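PDB 1IUG: putative aspartate aminotransferase, which uses covalently held pyridoxal 5'-phosphate and, as a class-V aminotransferase, probably moves amino groups between amino acids such as aspartate and 2-oxo acids. Local coordinates for residues Asp2-Pro7 with Gly306-Gly311; Leu187-Gly192 with Leu237-Val242; Leu263-Gly268 with Val284-Leu289; Glu300-Arg305 with Arg342-Glu347. All coordinates share one frame; numbering follows the deposited sequence.

In the fold
The N terminus is used at once: in contact 1 residues 2-7, at the start of the modelled chain, lie beside 306-311, closing a loop that contains most of the chain. Nested inside that loop are contact 2, where the loop 187-192 before strand 193-198 packs on helix 233-246, and contact 3, where helix 250-270 lies on strand 285-288. These two follow in series, their centres about 27 Å apart. Contact 4 joins helix 295-303 to the C-terminal helix 331-348 and crosses contact 1, because 300-305 falls within its loop and 342-347 beyond it. Contacts 1, 3 and 4 touch one another around the five-stranded sheet; contact 2 stands apart, beside the seven-stranded one.

Contact 1: Asp2-Pro7 with Gly306-Gly311; sequences DWLLTP and GAVIAG
Side chains leave this two-stranded pairing alternately, Trp3 and Ala307 to one face of the sheet, Leu4 and Val308 to the other. On the first face Trp3 CB lies 3.8 Å from Ala307 CB, and the indole, with CG anti to the carbonyl carbon (chi1 -65°), swings outward so that Gly306 O lies at the edge of the ring, in its plane. Leu5 reaches back to the same methyl, its CD1 3.8 Å from Ala307 CB; an alanine suits a place shared by two larger neighbours. On the second face Leu4 crosses Val308 obliquely, CD1 4.0 Å from Val308 CB, and both pack against the second subunit. Thr6 lays its methyl along the backbone, CG2 3.7 Å from Ile309 C, while OG1 is hydrogen-bonded to Pro9 O. Backbone hydrogen bonds alternate between the strands as in a parallel ladder: Trp3 N to Gly306 O, Val308 N to Trp3 O (2.9 Å) and Leu5 N to Val308 O. Gly306, with positive phi (87°), ends the preceding helix in a Schellman motif, and the chain passes straight into the strand. This is a parallel pairing at the edge of the mixed sheet, as formed within this chain, in the small domain of a fold-type I, PLP-dependent aminotransferase.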
# COMPACT_ATOMS: atom_id res chain seq x y z
N ASP A 2 13.23 9.78 19.98
CA ASP A 2 12.17 10.74 20.29
C ASP A 2 12.08 11.88 19.30
O ASP A 2 10.98 12.29 18.91
CB ASP A 2 12.36 11.31 21.70
CG ASP A 2 11.92 10.36 22.79
OD1 ASP A 2 12.66 10.23 23.79
OD2 ASP A 2 10.84 9.74 22.64
N TRP A 3 13.22 12.44 18.92
CA TRP A 3 13.25 13.54 17.97
C TRP A 3 13.51 13.05 16.55
O TRP A 3 14.65 12.86 16.15
CB TRP A 3 14.31 14.57 18.36
CG TRP A 3 14.05 15.26 19.67
CD1 TRP A 3 14.52 14.90 20.90
CD2 TRP A 3 13.30 16.47 19.87
NE1 TRP A 3 14.12 15.80 21.85
CE2 TRP A 3 13.37 16.78 21.24
CE3 TRP A 3 12.59 17.32 19.01
CZ2 TRP A 3 12.74 17.91 21.79
CZ3 TRP A 3 11.96 18.44 19.56
CH2 TRP A 3 12.05 18.72 20.93
N LEU A 4 12.43 12.79 15.82
CA LEU A 4 12.55 12.34 14.44
C LEU A 4 12.73 13.58 13.57
O LEU A 4 11.83 14.41 13.47
CB LEU A 4 11.30 11.56 14.02
CG LEU A 4 11.32 11.05 12.59
CD1 LEU A 4 12.55 10.18 12.37
CD2 LEU A 4 10.06 10.25 12.31
N LEU A 5 13.91 13.72 12.98
CA LEU A 5 14.21 14.88 12.15
C LEU A 5 14.47 14.53 10.69
O LEU A 5 15.16 15.27 9.98
CB LEU A 5 15.40 15.65 12.74
CG LEU A 5 15.23 16.11 14.20
CD1 LEU A 5 16.54 16.69 14.73
CD2 LEU A 5 14.10 17.13 14.31
N THR A 6 13.92 13.41 10.24
CA THR A 6 14.09 12.95 8.87
C THR A 6 12.94 13.46 7.99
O THR A 6 11.82 13.62 8.46
CB THR A 6 14.12 11.42 8.79
OG1 THR A 6 12.98 10.88 9.47
CG2 THR A 6 15.40 10.86 9.40
N PRO A 7 13.22 13.72 6.71
CA PRO A 7 12.21 14.20 5.77
C PRO A 7 11.28 13.09 5.29
O PRO A 7 11.01 12.97 4.09
CB PRO A 7 13.05 14.78 4.64
CG PRO A 7 14.21 13.85 4.61
CD PRO A 7 14.55 13.69 6.07
N GLY A 306 19.32 12.00 21.18
CA GLY A 306 18.00 11.41 20.99
C GLY A 306 17.30 11.78 19.69
O GLY A 306 16.08 11.70 19.60
N ALA A 307 18.08 12.16 18.68
CA ALA A 307 17.50 12.56 17.39
C ALA A 307 17.96 11.68 16.23
O ALA A 307 19.07 11.16 16.23
CB ALA A 307 17.82 14.02 17.10
N VAL A 308 17.08 11.52 15.25
CA VAL A 308 17.37 10.73 14.06
C VAL A 308 17.44 11.68 12.87
O VAL A 308 16.51 12.45 12.62
CB VAL A 308 16.28 9.67 13.78
CG1 VAL A 308 16.67 8.81 12.58
CG2 VAL A 308 16.06 8.78 15.01
N ILE A 309 18.57 11.63 12.16
CA ILE A 309 18.79 12.48 10.99
C ILE A 309 19.02 11.62 9.75
O ILE A 309 19.08 10.40 9.83
CB ILE A 309 20.01 13.40 11.20
CG1 ILE A 309 21.30 12.58 11.26
CG2 ILE A 309 19.83 14.22 12.49
CD1 ILE A 309 22.56 13.42 11.21
N ALA A 310 19.13 12.27 8.59
CA ALA A 310 19.35 11.55 7.35
C ALA A 310 20.64 11.99 6.66
O ALA A 310 21.15 13.08 6.91
CB ALA A 310 18.16 11.72 6.42
N GLY A 311 21.16 11.13 5.79
CA GLY A 311 22.38 11.44 5.07
C GLY A 311 22.15 11.68 3.59
O GLY A 311 21.01 11.85 3.15

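Contact 2: Leu187-Gly192 with Leu237-Val242; sequences LMCPPG and LAVAAV
Cys189 SG sits over the turn of helix 233-246 that carries Ala238, Val239 and Val242, and touches all three. The sulfur is 4.1 Å from Ala238 CB, 4.0 Å from Val239 CG2 and 4.1 Å from Val242 CG2, so a small, polarisable side chain fits among three apolar groups. Its torsion, with SG anti to the carbonyl carbon (chi1 -70°), turns it to the helix. Val242 is the busiest helix residue. CG1, anti to the backbone N, lies 3.4 Å from Leu187 O and 4.0 Å from Met188 CE, while CG2 faces the cysteine. Met188 gets there by bending at chi3 (-73°), which brings its terminal methyl across the valine at about a right angle. Leu187 reaches the helix nearer its start than Val242, CD1 4.4 Å from Val239 CG1. An alanine in place of Val242 would lose both branches, and would probably loosen the seating of Met188 CE and Cys189 SG on the helix.

Further out, the loop is held from outside: the backbone of Cys189 bonds to that of Ser183, Ser183 OG bonds to Pro190 O, and the backbone of Met188 bonds to that of His13. Leu187 and Val239 both rest on Phe195. Pro190 and Pro191 pack against Asn234 of the second subunit. The loop closely follows Lys185, which carries the pyridoxal phosphate, and leads into strand 193-198 of the large domain's seven-stranded sheet.

No hydrogen bond crosses between the segments; the buried contact works by the fit of methyl groups round one sulfur, with backbone groups of Met188, Cys189 and Pro190 bonded elsewhere in the fold.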
# COMPACT_ATOMS: atom_id res chain seq x y z
N LEU A 187 1.92 15.67 5.29
CA LEU A 187 0.63 15.33 5.90
C LEU A 187 0.73 14.87 7.35
O LEU A 187 -0.28 14.81 8.06
CB LEU A 187 -0.11 14.28 5.06
CG LEU A 187 -0.74 14.75 3.75
CD1 LEU A 187 -1.42 13.57 3.07
CD2 LEU A 187 -1.75 15.85 4.00
N MET A 188 1.94 14.53 7.79
CA MET A 188 2.17 14.08 9.17
C MET A 188 1.40 12.81 9.53
O MET A 188 0.91 12.65 10.66
CB MET A 188 1.86 15.22 10.15
CG MET A 188 2.72 16.47 9.95
SD MET A 188 2.08 17.93 10.80
CE MET A 188 0.65 18.30 9.75
N CYS A 189 1.29 11.91 8.56
CA CYS A 189 0.60 10.63 8.74
C CYS A 189 1.58 9.49 8.49
O CYS A 189 2.67 9.71 7.98
CB CYS A 189 -0.57 10.52 7.76
SG CYS A 189 -1.93 11.62 8.12
N PRO A 190 1.21 8.27 8.90
CA PRO A 190 2.09 7.11 8.69
C PRO A 190 2.21 6.78 7.20
O PRO A 190 1.41 7.25 6.38
CB PRO A 190 1.35 5.98 9.42
CG PRO A 190 0.49 6.70 10.42
CD PRO A 190 -0.00 7.88 9.64
N PRO A 191 3.26 6.03 6.81
CA PRO A 191 3.47 5.63 5.41
C PRO A 191 2.37 4.63 5.06
O PRO A 191 1.86 3.95 5.95
CB PRO A 191 4.82 4.90 5.47
CG PRO A 191 5.49 5.47 6.68
CD PRO A 191 4.37 5.59 7.66
N GLY A 192 1.99 4.55 3.79
CA GLY A 192 0.95 3.61 3.42
C GLY A 192 -0.04 4.08 2.37
O GLY A 192 -0.77 3.27 1.80
N LEU A 237 -8.59 7.72 7.46
CA LEU A 237 -9.20 8.44 8.58
C LEU A 237 -8.22 9.46 9.13
O LEU A 237 -8.60 10.60 9.42
CB LEU A 237 -9.58 7.47 9.70
CG LEU A 237 -11.00 6.90 9.69
CD1 LEU A 237 -11.09 5.72 10.65
CD2 LEU A 237 -11.98 8.00 10.07
N ALA A 238 -6.97 9.03 9.28
CA ALA A 238 -5.89 9.89 9.78
C ALA A 238 -5.66 11.09 8.84
O ALA A 238 -5.47 12.21 9.29
CB ALA A 238 -4.61 9.08 9.95
N VAL A 239 -5.68 10.83 7.54
CA VAL A 239 -5.49 11.88 6.54
C VAL A 239 -6.62 12.90 6.62
O VAL A 239 -6.37 14.11 6.62
CB VAL A 239 -5.43 11.28 5.10
CG1 VAL A 239 -5.51 12.40 4.05
CG2 VAL A 239 -4.13 10.49 4.92
N ALA A 240 -7.86 12.42 6.73
CA ALA A 240 -9.03 13.28 6.82
C ALA A 240 -8.98 14.17 8.07
O ALA A 240 -9.19 15.38 7.99
CB ALA A 240 -10.30 12.44 6.81
N ALA A 241 -8.67 13.56 9.21
CA ALA A 241 -8.56 14.27 10.49
C ALA A 241 -7.53 15.40 10.47
O ALA A 241 -7.79 16.49 10.98
CB ALA A 241 -8.24 13.29 11.61
N VAL A 242 -6.36 15.14 9.89
CA VAL A 242 -5.31 16.15 9.80
C VAL A 242 -5.70 17.28 8.86
O VAL A 242 -5.55 18.46 9.20
CB VAL A 242 -3.95 15.53 9.36
CG1 VAL A 242 -2.96 16.63 9.00
CG2 VAL A 242 -3.38 14.68 10.47

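Contact 3: Leu263-Gly268 with Val284-Leu289; sequences LLYGVG and VAAFYL
Two rings carry this contact. Over one face of Tyr265 lies the methyl of Ala285, a CH-pi contact with CB 3.9 Å from the ring centroid; a larger side chain would hardly fit so close. The edge of Tyr265 points toward the face of Phe287 in an offset edge-to-face pair, CD2 of Tyr265 3.5 Å from CE2 of Phe287, planes at 64°. At the rim of Phe287, near its plane, CZ comes 3.4 Å from Leu264 O. Phe287 CE2 packs 3.9 Å from Gly268 CA, where any CB would run into the ring, so glycine suits the place. Tyr265 ends in a polar grip: Ala286 N donates to its OH at 3.0 Å (N-H...O 163°), and a water 2.6 Å from that OH lies at the ring's edge and donates to Val284 O. Thus a tyrosine rather than a phenylalanine lets the ring bond to the strand. The segments run nearly parallel, axes 18° apart and 8.6 Å at closest approach. Val284 and Ala286 touch Arg322, predicted to bind substrate. Beyond, Phe280 meets Tyr265 edge-to-face and Phe321 meets Phe287; helix 331-348 packs beside helix 250-270 through Leu263 and Val267, while strand 285-288 is bonded to strand 320-323.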
# COMPACT_ATOMS: atom_id res chain seq x y z
N LEU A 263 15.00 28.44 10.11
CA LEU A 263 15.62 28.44 11.42
C LEU A 263 16.81 27.48 11.41
O LEU A 263 17.87 27.78 11.98
CB LEU A 263 14.61 28.01 12.49
CG LEU A 263 15.07 27.98 13.94
CD1 LEU A 263 15.39 29.40 14.42
CD2 LEU A 263 14.00 27.36 14.81
N LEU A 264 16.64 26.33 10.76
CA LEU A 264 17.70 25.33 10.66
C LEU A 264 18.87 25.81 9.80
O LEU A 264 20.03 25.59 10.14
CB LEU A 264 17.15 24.01 10.11
CG LEU A 264 16.08 23.31 10.95
CD1 LEU A 264 15.61 22.06 10.24
CD2 LEU A 264 16.63 22.98 12.33
N TYR A 265 18.56 26.45 8.67
CA TYR A 265 19.59 26.98 7.79
C TYR A 265 20.34 28.11 8.47
O TYR A 265 21.54 28.27 8.27
CB TYR A 265 19.00 27.46 6.46
CG TYR A 265 18.89 26.37 5.42
CD1 TYR A 265 17.65 26.00 4.90
CD2 TYR A 265 20.02 25.72 4.93
CE1 TYR A 265 17.54 25.02 3.92
CE2 TYR A 265 19.93 24.73 3.96
CZ TYR A 265 18.68 24.38 3.46
OH TYR A 265 18.57 23.40 2.50
N GLY A 266 19.63 28.88 9.29
CA GLY A 266 20.25 29.99 10.00
C GLY A 266 21.33 29.49 10.95
O GLY A 266 22.44 30.02 10.97
N VAL A 267 21.01 28.45 11.71
CA VAL A 267 21.95 27.86 12.67
C VAL A 267 23.16 27.24 11.97
O VAL A 267 24.30 27.42 12.42
CB VAL A 267 21.25 26.78 13.53
CG1 VAL A 267 22.26 26.08 14.43
CG2 VAL A 267 20.15 27.42 14.36
N GLY A 268 22.92 26.51 10.89
CA GLY A 268 24.00 25.88 10.15
C GLY A 268 24.96 26.87 9.51
O GLY A 268 26.17 26.70 9.57
N VAL A 284 13.06 20.42 3.88
CA VAL A 284 14.28 19.91 4.49
C VAL A 284 15.43 20.89 4.36
O VAL A 284 15.42 21.76 3.48
CB VAL A 284 14.66 18.55 3.81
CG1 VAL A 284 14.85 18.74 2.31
CG2 VAL A 284 15.91 17.94 4.43
N ALA A 285 16.38 20.80 5.29
CA ALA A 285 17.58 21.65 5.28
C ALA A 285 18.77 20.73 5.01
O ALA A 285 19.07 19.83 5.81
CB ALA A 285 17.74 22.36 6.62
N ALA A 286 19.41 20.92 3.86
CA ALA A 286 20.56 20.10 3.47
C ALA A 286 21.87 20.86 3.61
O ALA A 286 21.98 22.00 3.15
CB ALA A 286 20.38 19.59 2.05
N PHE A 287 22.86 20.22 4.22
CA PHE A 287 24.17 20.84 4.44
C PHE A 287 25.33 19.98 3.96
O PHE A 287 25.28 18.75 4.04
CB PHE A 287 24.40 21.12 5.93
CG PHE A 287 23.42 22.08 6.53
CD1 PHE A 287 22.41 21.62 7.37
CD2 PHE A 287 23.53 23.44 6.29
CE1 PHE A 287 21.51 22.51 7.95
CE2 PHE A 287 22.64 24.34 6.87
CZ PHE A 287 21.63 23.87 7.70
N TYR A 288 26.38 20.64 3.49
CA TYR A 288 27.59 19.94 3.07
C TYR A 288 28.38 19.71 4.36
O TYR A 288 28.46 20.61 5.20
CB TYR A 288 28.43 20.79 2.11
CG TYR A 288 28.00 20.71 0.67
CD1 TYR A 288 27.40 21.80 0.03
CD2 TYR A 288 28.20 19.55 -0.07
CE1 TYR A 288 27.01 21.74 -1.30
CE2 TYR A 288 27.81 19.47 -1.41
CZ TYR A 288 27.22 20.57 -2.02
OH TYR A 288 26.83 20.50 -3.34
N LEU A 289 28.91 18.51 4.53
CA LEU A 289 29.70 18.18 5.71
C LEU A 289 30.99 19.00 5.71
O LEU A 289 31.59 19.23 4.66
CB LEU A 289 30.05 16.69 5.72
CG LEU A 289 29.00 15.70 6.22
CD1 LEU A 289 29.44 14.29 5.89
CD2 LEU A 289 28.79 15.86 7.71
O HOH W 1 16.22 23.33 1.39

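Contact 4: Glu300-Arg305 with Arg342-Glu347; sequences EAFAQR and REVLEE
Glu347 OE2 is held twice by one guanidinium: Arg305 NH2 donates at 3.1 Å (N-H...O 138°), and NH1 adds a weak bond at 3.4 Å. Arg305 NH2 approaches OE2 from above the carboxylate plane, 51° out of it, so the grip is oblique. With Glu343, whose OE1 makes a long salt bridge to Arg305 NE at 3.7 Å, this forms a salt-bridge network in the small domain, between the C-terminal helix 331-348 and the residue that ends segment 300-305, beyond helix 295-303. An arginine suits the spot because its flat end can serve two acids one helical turn apart, and its charge would probably offset the repulsion between them. It bends at chi2 (-60°) to get there, one face of the guanidinium turned to Val344 CG2. Beneath the charges the apolar layer is tight. Val344 lies across Phe302 at about a right angle, its CG2 over the ring face, 3.8 Å from the centroid, a CH-pi contact. An alanine in place of Phe302 would lose that ring and would probably leave Val344 less well packed against helix 295-303, Met340 and Ile309 also losing a neighbour. Val344's other branch, CG1, anti to the backbone N, ends 3.6 Å from Ala301 CB.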
# COMPACT_ATOMS: atom_id res chain seq x y z
N GLU A 300 26.11 10.32 14.86
CA GLU A 300 26.21 9.91 16.26
C GLU A 300 26.03 11.06 17.24
O GLU A 300 25.52 10.85 18.35
CB GLU A 300 27.53 9.18 16.52
CG GLU A 300 27.60 7.81 15.85
CD GLU A 300 28.96 7.14 16.03
OE1 GLU A 300 29.74 7.09 15.05
OE2 GLU A 300 29.25 6.66 17.15
N ALA A 301 26.43 12.26 16.85
CA ALA A 301 26.29 13.43 17.71
C ALA A 301 24.81 13.72 17.95
O ALA A 301 24.41 14.06 19.06
CB ALA A 301 26.97 14.64 17.08
N PHE A 302 24.00 13.60 16.90
CA PHE A 302 22.57 13.82 17.02
C PHE A 302 21.91 12.66 17.76
O PHE A 302 21.05 12.86 18.62
CB PHE A 302 21.92 14.01 15.64
CG PHE A 302 21.97 15.42 15.13
CD1 PHE A 302 22.86 15.79 14.13
CD2 PHE A 302 21.12 16.39 15.67
CE1 PHE A 302 22.91 17.11 13.67
CE2 PHE A 302 21.16 17.71 15.21
CZ PHE A 302 22.06 18.07 14.21
N ALA A 303 22.37 11.44 17.46
CA ALA A 303 21.84 10.23 18.10
C ALA A 303 21.95 10.25 19.62
O ALA A 303 21.00 9.90 20.31
CB ALA A 303 22.51 8.99 17.53
N GLN A 304 23.10 10.68 20.14
CA GLN A 304 23.29 10.74 21.59
C GLN A 304 22.39 11.80 22.24
O GLN A 304 22.22 11.81 23.46
CB GLN A 304 24.77 10.93 21.96
CG GLN A 304 25.44 12.19 21.44
CD GLN A 304 26.93 12.26 21.78
OE1 GLN A 304 27.76 11.61 21.13
NE2 GLN A 304 27.28 13.06 22.79
N ARG A 305 21.81 12.67 21.41
CA ARG A 305 20.90 13.72 21.89
C ARG A 305 19.46 13.21 21.74
O ARG A 305 18.51 13.91 22.07
CB ARG A 305 21.05 14.99 21.04
CG ARG A 305 22.45 15.54 20.86
CD ARG A 305 23.11 15.91 22.17
NE ARG A 305 24.17 16.91 21.99
CZ ARG A 305 25.38 16.65 21.48
NH1 ARG A 305 25.70 15.43 21.09
NH2 ARG A 305 26.27 17.63 21.39
N ARG A 342 22.87 23.62 17.62
CA ARG A 342 23.96 24.45 18.11
C ARG A 342 24.98 23.57 18.82
O ARG A 342 26.17 23.61 18.53
CB ARG A 342 23.47 25.49 19.13
CG ARG A 342 22.57 26.59 18.63
CD ARG A 342 23.23 27.44 17.56
NE ARG A 342 22.80 28.84 17.58
CZ ARG A 342 21.54 29.28 17.67
NH1 ARG A 342 20.52 28.43 17.75
NH2 ARG A 342 21.31 30.58 17.66
N GLU A 343 24.49 22.76 19.76
CA GLU A 343 25.33 21.86 20.54
C GLU A 343 26.14 20.88 19.70
O GLU A 343 27.31 20.64 19.99
CB GLU A 343 24.50 21.10 21.58
CG GLU A 343 23.83 22.00 22.60
CD GLU A 343 23.17 21.24 23.75
OE1 GLU A 343 23.18 19.99 23.73
OE2 GLU A 343 22.65 21.90 24.67
N VAL A 344 25.51 20.31 18.68
CA VAL A 344 26.19 19.36 17.79
C VAL A 344 27.31 20.06 17.03
O VAL A 344 28.36 19.48 16.78
CB VAL A 344 25.19 18.71 16.79
CG1 VAL A 344 25.93 17.88 15.76
CG2 VAL A 344 24.20 17.84 17.54
N LEU A 345 27.07 21.32 16.68
CA LEU A 345 28.04 22.13 15.95
C LEU A 345 29.27 22.44 16.82
O LEU A 345 30.41 22.33 16.36
CB LEU A 345 27.38 23.42 15.46
CG LEU A 345 27.06 23.53 13.96
CD1 LEU A 345 26.63 22.20 13.39
CD2 LEU A 345 26.00 24.59 13.74
N GLU A 346 29.03 22.78 18.09
CA GLU A 346 30.10 23.09 19.03
C GLU A 346 30.96 21.88 19.35
O GLU A 346 32.11 22.02 19.76
CB GLU A 346 29.52 23.65 20.34
CG GLU A 346 28.75 24.95 20.19
CD GLU A 346 28.13 25.43 21.49
OE1 GLU A 346 27.98 24.62 22.44
OE2 GLU A 346 27.77 26.63 21.57
N GLU A 347 30.40 20.68 19.17
CA GLU A 347 31.11 19.44 19.44
C GLU A 347 31.95 18.95 18.26
O GLU A 347 33.12 18.58 18.44
CB GLU A 347 30.13 18.34 19.86
CG GLU A 347 30.80 17.01 20.23
CD GLU A 347 29.81 15.89 20.52
OE1 GLU A 347 29.88 14.85 19.83
OE2 GLU A 347 28.98 16.04 21.45